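Local coordinates for colicin B (Escherichia coli, PDB 1RH1), which kills Escherichia coli and closely related bacteria by forming a channel that depolarises their cytoplasmic membrane and dissipates cellular energy, at residues K423-N426 with I427-S431; Y254-A257 with G258-M261. One frame throughout, in Å; residues are numbered along the deposited sequence.

Interaction 1 of 2, residues K423-N426 with I427-S431; sequences KANN and IREKS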
loop_
_atom_site.group_PDB
_atom_site.type_symbol
_atom_site.label_atom_id
_atom_site.label_comp_id
_atom_site.label_asym_id
_atom_site.label_seq_id
_atom_site.Cartn_x
_atom_site.Cartn_y
_atom_site.Cartn_z
ATOM N N LYS A 423 11.634 3.777 -31.322
ATOM C CA LYS A 423 12.385 4.803 -30.599
ATOM C C LYS A 423 13.875 4.559 -30.671
ATOM O O LYS A 423 14.657 5.475 -30.931
ATOM C CB LYS A 423 11.942 4.838 -29.150
ATOM C CG LYS A 423 10.453 5.142 -29.090
ATOM C CD LYS A 423 10.019 5.502 -27.691
ATOM C CE LYS A 423 8.594 6.058 -27.686
ATOM N NZ LYS A 423 7.604 5.002 -27.758
ATOM N N ALA A 424 14.229 3.278 -30.521
ATOM C CA ALA A 424 15.601 2.821 -30.636
ATOM C C ALA A 424 16.144 3.061 -32.041
ATOM O O ALA A 424 17.309 3.416 -32.178
ATOM C CB ALA A 424 15.686 1.346 -30.339
ATOM N N ASN A 425 15.342 2.930 -33.104
ATOM C CA ASN A 425 15.785 3.258 -34.456
ATOM C C ASN A 425 15.966 4.760 -34.639
ATOM O O ASN A 425 16.830 5.219 -35.407
ATOM C CB ASN A 425 14.768 2.750 -35.456
ATOM C CG ASN A 425 15.050 3.075 -36.914
ATOM O OD1 ASN A 425 14.255 3.758 -37.552
ATOM N ND2 ASN A 425 16.158 2.622 -37.492
ATOM N N ASN A 426 15.156 5.562 -33.934
ATOM C CA ASN A 426 15.362 6.982 -34.070
ATOM C C ASN A 426 16.643 7.388 -33.402
ATOM O O ASN A 426 17.382 8.133 -34.025
ATOM C CB ASN A 426 14.218 7.747 -33.477
ATOM C CG ASN A 426 12.966 7.581 -34.307
ATOM O OD1 ASN A 426 11.914 7.313 -33.748
ATOM N ND2 ASN A 426 13.034 7.719 -35.631
ATOM N N ILE A 427 16.982 6.859 -32.218
ATOM C CA ILE A 427 18.248 7.186 -31.564
ATOM C C ILE A 427 19.411 6.868 -32.485
ATOM O O ILE A 427 20.353 7.639 -32.593
ATOM C CB ILE A 427 18.396 6.393 -30.253
ATOM C CG1 ILE A 427 17.237 6.658 -29.287
ATOM C CG2 ILE A 427 19.687 6.835 -29.591
ATOM C CD1 ILE A 427 17.101 8.131 -28.871
ATOM N N ARG A 428 19.262 5.766 -33.217
ATOM C CA ARG A 428 20.257 5.317 -34.171
ATOM C C ARG A 428 20.433 6.316 -35.299
ATOM O O ARG A 428 21.506 6.902 -35.398
ATOM C CB ARG A 428 19.847 3.956 -34.710
ATOM C CG ARG A 428 20.818 3.367 -35.700
ATOM C CD ARG A 428 20.318 3.411 -37.145
ATOM N NE ARG A 428 19.168 2.546 -37.312
ATOM C CZ ARG A 428 19.263 1.215 -37.348
ATOM N NH1 ARG A 428 20.459 0.631 -37.248
ATOM N NH2 ARG A 428 18.149 0.469 -37.392
ATOM N N GLU A 429 19.400 6.570 -36.115
ATOM C CA GLU A 429 19.490 7.527 -37.215
ATOM C C GLU A 429 19.937 8.914 -36.769
ATOM O O GLU A 429 20.660 9.615 -37.485
ATOM C CB GLU A 429 18.162 7.679 -37.883
ATOM C CG GLU A 429 17.625 6.450 -38.556
ATOM C CD GLU A 429 16.144 6.545 -38.926
ATOM O OE1 GLU A 429 15.493 7.567 -38.663
ATOM O OE2 GLU A 429 15.621 5.572 -39.472
ATOM N N LYS A 430 19.511 9.280 -35.553
ATOM C CA LYS A 430 19.839 10.559 -34.977
ATOM C C LYS A 430 21.196 10.580 -34.277
ATOM O O LYS A 430 21.737 11.655 -34.025
ATOM C CB LYS A 430 18.701 10.947 -34.040
ATOM C CG LYS A 430 17.525 11.296 -34.933
ATOM C CD LYS A 430 16.206 11.486 -34.235
ATOM C CE LYS A 430 15.223 11.854 -35.337
ATOM N NZ LYS A 430 13.970 12.320 -34.771
ATOM N N SER A 431 21.797 9.442 -33.919
ATOM C CA SER A 431 23.167 9.468 -33.442
ATOM C C SER A 431 24.033 9.554 -34.684
ATOM O O SER A 431 25.058 10.227 -34.664
ATOM C CB SER A 431 23.517 8.206 -32.671
ATOM O OG SER A 431 22.892 8.162 -31.392
#
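K423 and I427 form the first of four backbone hydrogen bonds within this part of the helix, each from an N-H to the carbonyl four residues back. I427 N meets K423 O at 3.0 Å, and R428 N, E429 N and K430 N follow on A424, N425 and N426. The R428 N to A424 O bond is the longest at 3.2 Å; E429 N to N425 O is the straightest, with an N-H...O angle of 172°. One turn on, S431 OG adds a side-chain bond to I427 O, coming from above the carbonyl plane.

The side-chain contacts gather round N425. Its CG lies anti to the backbone N (chi1 177°), which carries the amide forward to R428 and E429, and its plane stands steeply to both the guanidinium and the carboxylate. The R428 chain bends at chi2 and chi3, bringing the guanidinium edge against this amide, while NH1 donates hydrogen bonds to W396 O and F399 O, beyond the helix.

Within the turn, carbons also approach carbonyls closely: I427 CG1 rests 3.3 Å from K423 O, and K430 CB and CG lie close to N426 O. Apolar contact comes from I427, whose side chain touches L443 and W450 of helix 441-452 and F464 and L468 of helix 457-472. This is the i to i+4 pattern of an amphipathic alpha-helix, here helix 420-435 in the helical bundle of the colicin pore-forming domain.

Interaction 2 of 2, residues Y254-A257 with G258-M261; sequences YVEA and GYTM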
loop_
_atom_site.group_PDB
_atom_site.type_symbol
_atom_site.label_atom_id
_atom_site.label_comp_id
_atom_site.label_asym_id
_atom_site.label_seq_id
_atom_site.Cartn_x
_atom_site.Cartn_y
_atom_site.Cartn_z
ATOM N N TYR A 254 -8.411 -18.956 1.512
ATOM C CA TYR A 254 -7.346 -17.978 1.552
ATOM C C TYR A 254 -7.341 -17.007 0.373
ATOM O O TYR A 254 -6.929 -17.258 -0.769
ATOM C CB TYR A 254 -6.051 -18.766 1.641
ATOM C CG TYR A 254 -4.767 -17.990 1.876
ATOM C CD1 TYR A 254 -4.526 -17.343 3.083
ATOM C CD2 TYR A 254 -3.817 -17.980 0.882
ATOM C CE1 TYR A 254 -3.317 -16.691 3.285
ATOM C CE2 TYR A 254 -2.610 -17.329 1.076
ATOM C CZ TYR A 254 -2.362 -16.689 2.275
ATOM O OH TYR A 254 -1.143 -16.064 2.464
ATOM N N VAL A 255 -7.851 -15.834 0.696
ATOM C CA VAL A 255 -7.929 -14.770 -0.286
ATOM C C VAL A 255 -7.103 -13.548 0.103
ATOM O O VAL A 255 -6.486 -13.489 1.162
ATOM C CB VAL A 255 -9.419 -14.344 -0.494
ATOM C CG1 VAL A 255 -10.175 -15.524 -1.062
ATOM C CG2 VAL A 255 -10.067 -13.863 0.802
ATOM N N GLU A 256 -7.074 -12.564 -0.785
ATOM C CA GLU A 256 -6.463 -11.290 -0.500
ATOM C C GLU A 256 -7.483 -10.448 0.241
ATOM O O GLU A 256 -8.686 -10.530 -0.039
ATOM C CB GLU A 256 -6.089 -10.617 -1.791
ATOM C CG GLU A 256 -5.542 -9.221 -1.578
ATOM C CD GLU A 256 -5.089 -8.497 -2.827
ATOM O OE1 GLU A 256 -4.435 -7.480 -2.663
ATOM O OE2 GLU A 256 -5.374 -8.907 -3.950
ATOM N N ALA A 257 -6.997 -9.616 1.168
ATOM C CA ALA A 257 -7.863 -8.734 1.936
ATOM C C ALA A 257 -8.373 -7.561 1.115
ATOM O O ALA A 257 -7.854 -7.299 0.023
ATOM C CB ALA A 257 -7.132 -8.167 3.139
ATOM N N GLY A 258 -9.390 -6.871 1.667
ATOM C CA GLY A 258 -10.013 -5.746 1.012
ATOM C C GLY A 258 -9.110 -4.539 0.860
ATOM O O GLY A 258 -8.069 -4.407 1.484
ATOM N N TYR A 259 -9.528 -3.634 -0.015
ATOM C CA TYR A 259 -8.835 -2.388 -0.253
ATOM C C TYR A 259 -9.519 -1.158 0.348
ATOM O O TYR A 259 -8.875 -0.106 0.434
ATOM C CB TYR A 259 -8.678 -2.186 -1.734
ATOM C CG TYR A 259 -7.685 -3.120 -2.373
ATOM C CD1 TYR A 259 -6.431 -2.620 -2.722
ATOM C CD2 TYR A 259 -8.039 -4.441 -2.663
ATOM C CE1 TYR A 259 -5.519 -3.434 -3.383
ATOM C CE2 TYR A 259 -7.126 -5.270 -3.325
ATOM C CZ TYR A 259 -5.876 -4.748 -3.686
ATOM O OH TYR A 259 -5.008 -5.517 -4.427
ATOM N N THR A 260 -10.797 -1.213 0.759
ATOM C CA THR A 260 -11.455 -0.064 1.385
ATOM C C THR A 260 -11.971 -0.305 2.804
ATOM O O THR A 260 -12.578 -1.345 3.055
ATOM C CB THR A 260 -12.669 0.453 0.561
ATOM O OG1 THR A 260 -13.443 -0.703 0.309
ATOM C CG2 THR A 260 -12.361 1.111 -0.757
ATOM N N MET A 261 -11.739 0.599 3.766
ATOM C CA MET A 261 -12.361 0.469 5.075
ATOM C C MET A 261 -13.526 1.425 5.156
ATOM O O MET A 261 -13.358 2.618 4.906
ATOM C CB MET A 261 -11.394 0.782 6.234
ATOM C CG MET A 261 -10.142 1.645 5.995
ATOM S SD MET A 261 -8.944 1.645 7.370
ATOM C CE MET A 261 -8.446 -0.068 7.341
#
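A polar contact between side chains three residues apart, E256 against Y259, spans the short link where strand 252-256 gives way to strand 260-262. The link passes from one sheet to another: V255 pairs through its backbone with A122 of strand 121-128, whereas Y259 and M261 pair with V20, and M261 also with W22, in the TonB box.

E256 reaches forward as an extended chain, its CG anti to the backbone N (chi1 175°). Y259 has its CG beside its own backbone N instead (chi1 -71°), and the ring end leans back toward E256. The two side chains meet at about a right angle, with the carboxylate and ring planes 62° apart. E256 OE1 comes to 2.7 Å from Y259 OH and 3.3 Å from Y259 CZ, while OE2 stays farther from the hydroxyl, at 3.4 Å. Lower on the ring, Y259 CD2 lies 3.9 Å from A257 O.

R119, outside both segments, ties these groups together. Its NE forms a salt bridge with E256 OE1, its NH2 donates a hydrogen bond to G258 O, and the guanidinium makes a cation-pi contact with the Y259 ring. On the backbone, Y259 N donates to E301 OE2 of the long helix 291-340, and the ring also touches A304 and K305 there.

A carboxylate placed between an arginine and a nearby phenol suggests that E256 is held in its ionised form; the charge of R119 is probably neutralised in part by the acid, with the cation-pi contact adding some stabilisation.

The centres of the two contacts are 46 Å apart and their nearest atoms about 29 Å, so neither touches the other. Interaction 2 comes first in the chain and is buried, in the N-terminal part, where it joins two strands of different sheets next to helix 291-340. Interaction 1 stays within a single helix of the pore-forming domain and is only partly buried, with I427 packed into the bundle and E429 exposed. Repeated backbone bonds sustain the helical contact, whereas the strand link adds side-chain charge to its backbone pairing, with an arginine from elsewhere in the chain gathering carboxylate, ring and carbonyl.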